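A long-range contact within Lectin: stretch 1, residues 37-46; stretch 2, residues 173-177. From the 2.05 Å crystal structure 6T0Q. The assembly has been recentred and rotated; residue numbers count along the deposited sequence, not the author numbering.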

# COMPACT_ATOMS: atom_id res chain seq x y z
N TRP A 37 41.68 1.46 -16.62
CA TRP A 37 41.78 2.88 -16.93
C TRP A 37 41.86 2.98 -18.45
O TRP A 37 41.42 2.07 -19.16
N THR A 38 42.43 4.08 -18.95
CA THR A 38 42.43 4.36 -20.39
C THR A 38 43.64 3.81 -21.12
O THR A 38 43.57 3.59 -22.33
N GLY A 39 44.77 3.63 -20.44
CA GLY A 39 45.99 3.31 -21.15
C GLY A 39 46.71 4.52 -21.71
O GLY A 39 47.67 4.35 -22.47
N GLU A 40 46.28 5.73 -21.35
CA GLU A 40 47.03 6.92 -21.73
C GLU A 40 48.49 6.82 -21.29
O GLU A 40 49.39 7.28 -22.00
N ASN A 41 48.74 6.18 -20.15
CA ASN A 41 50.08 5.68 -19.85
C ASN A 41 50.09 4.20 -20.14
O ASN A 41 49.35 3.45 -19.48
N PRO A 42 50.88 3.72 -21.12
CA PRO A 42 50.88 2.28 -21.43
C PRO A 42 51.44 1.41 -20.32
O PRO A 42 51.34 0.18 -20.43
N ILE A 43 52.01 1.99 -19.27
CA ILE A 43 52.45 1.22 -18.11
C ILE A 43 51.26 1.07 -17.16
O ILE A 43 50.76 2.08 -16.65
N PRO A 44 50.79 -0.15 -16.91
CA PRO A 44 49.67 -0.33 -15.97
C PRO A 44 50.09 0.05 -14.56
O PRO A 44 51.16 -0.32 -14.10
N GLY A 45 49.24 0.82 -13.88
CA GLY A 45 49.64 1.31 -12.58
C GLY A 45 50.68 2.39 -12.62
O GLY A 45 51.23 2.76 -11.57
N GLY A 46 50.98 2.94 -13.80
CA GLY A 46 51.95 4.00 -13.92
C GLY A 46 51.38 5.37 -13.63
O GLY A 46 50.22 5.53 -13.25
N ALA A 173 38.77 -0.29 -22.69
CA ALA A 173 39.50 0.03 -21.47
C ALA A 173 40.79 -0.79 -21.39
O ALA A 173 40.88 -1.89 -21.95
N ALA A 174 41.79 -0.27 -20.68
CA ALA A 174 43.07 -0.95 -20.53
C ALA A 174 43.23 -1.42 -19.09
O ALA A 174 43.12 -0.62 -18.15
N VAL A 175 43.49 -2.72 -18.92
CA VAL A 175 43.61 -3.31 -17.60
C VAL A 175 44.86 -2.76 -16.91
O VAL A 175 45.96 -2.78 -17.47
N GLN A 176 44.68 -2.25 -15.68
CA GLN A 176 45.77 -1.72 -14.87
C GLN A 176 46.32 -2.72 -13.87
O GLN A 176 47.40 -2.48 -13.30
N GLY A 177 45.61 -3.81 -13.61
CA GLY A 177 46.06 -4.80 -12.64
C GLY A 177 44.91 -5.72 -12.29
O GLY A 177 43.76 -5.52 -12.70

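This is a small, largely polar contact in which one antiparallel backbone pair fixes the register and a single folded glutamine, Gln176, fills the space between the strand and the irregular loop facing it. The pairing joins Trp37 and Ala174 through two nearly straight hydrogen bonds, Trp37 N to Ala174 O at 3.0 Å and Ala174 N to Trp37 O at 2.8 Å. The CA-to-CB bonds of both residues point to the same face of the sheet. Trp37, chi1 t and chi2 -109°, then carries its indole away from the second stretch, and the nearest approach of its own side chain to the second stretch is through CB, 3.6 Å from Gln176 CG. Ala174 keeps its methyl against the loop, with CB 3.7 Å from Gly39 N. Gly39 suits this crowded place: an ideal CB there would lie only 3.1 Å from Ala174 CB, and at phi/psi 83/9 it would also be jammed against the preceding carbonyl oxygen.

Gln176 buries more area than any other residue in the contact. Its CA-to-CB bond points sideways, but chi1 m, chi2 m and chi3 -63° fold the chain so that its end comes nearer to the loop. The amide serves both polarities. Its NE2 donates back to Ala174 O at 3.2 Å within its own stretch, and also to water 1 at 2.8 Å; that water in turn donates to Asn41 O at 2.7 Å. On the acceptor side, OE1 receives the backbone proton of Gly45, with N to OE1 at 2.9 Å. Water 2 lies 2.6 Å from Gln176 OE1 and 2.8 Å from Ile43 O, within reach of both acceptors. A glutamine thus offers a flexible aliphatic stem to pack on Trp37 and an amide able to meet both donors and acceptors.

A type II turn runs from Ile43 to Gly46, closed by Gly46 N to Ile43 O at 3.0 Å, and the positive phi of Gly45 favours glycine. The CA-to-CB bond of Pro44 (ring C-gamma endo) points sideways, and CB lies 3.8 Å from Val175 O, while its CA lies 3.4 Å from Gln176 OE1.

Other side chains brace the loop itself. Asn41 (chi1 t) accepts from Ile43 N at OD1, 2.9 Å away. The CA-to-CB bond of Thr38 (chi1 p) points away from the second stretch; its OG1 donates to Glu40 OE1 at 2.6 Å and accepts from Glu40 N at 3.1 Å.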

# COMPACT_ATOMS: atom_id res chain seq x y z
CB TRP A 37 42.97 3.50 -16.16
CG TRP A 37 42.92 5.00 -16.11
CD1 TRP A 37 43.74 5.87 -16.77
CD2 TRP A 37 41.97 5.81 -15.39
NE1 TRP A 37 43.38 7.17 -16.50
CE2 TRP A 37 42.30 7.16 -15.65
CE3 TRP A 37 40.89 5.52 -14.54
CZ2 TRP A 37 41.58 8.22 -15.10
CZ3 TRP A 37 40.18 6.58 -13.98
CH2 TRP A 37 40.53 7.92 -14.27
CB THR A 38 42.39 5.87 -20.64
OG1 THR A 38 43.53 6.49 -20.03
CG2 THR A 38 41.09 6.49 -20.10
CB GLU A 40 46.36 8.17 -21.16
CG GLU A 40 45.12 8.55 -21.98
CD GLU A 40 44.20 9.50 -21.24
OE1 GLU A 40 43.49 9.04 -20.31
OE2 GLU A 40 44.19 10.70 -21.57
CB ASN A 41 50.47 5.95 -18.39
CG ASN A 41 51.94 5.63 -18.11
OD1 ASN A 41 52.57 4.85 -18.83
ND2 ASN A 41 52.50 6.24 -17.07
CB PRO A 42 51.74 2.20 -22.70
CG PRO A 42 52.70 3.35 -22.55
CD PRO A 42 51.87 4.46 -21.92
CB ILE A 43 53.62 1.91 -17.39
CG1 ILE A 43 54.83 2.06 -18.32
CG2 ILE A 43 54.00 1.11 -16.14
CD1 ILE A 43 55.97 2.88 -17.65
CB PRO A 44 49.33 -1.82 -16.09
CG PRO A 44 50.56 -2.47 -16.66
CD PRO A 44 51.26 -1.42 -17.48
CB ALA A 173 38.62 -0.22 -20.24
CB ALA A 174 44.24 -0.04 -20.93
CB VAL A 175 43.66 -4.84 -17.70
CG1 VAL A 175 44.06 -5.48 -16.35
CG2 VAL A 175 42.29 -5.38 -18.17
CB GLN A 176 45.31 -0.48 -14.10
CG GLN A 176 44.82 0.65 -15.01
CD GLN A 176 45.91 1.12 -15.94
OE1 GLN A 176 46.93 1.64 -15.49
NE2 GLN A 176 45.71 0.93 -17.24
O HOH W 1 47.90 1.23 -18.93
O HOH W 2 48.42 3.57 -16.48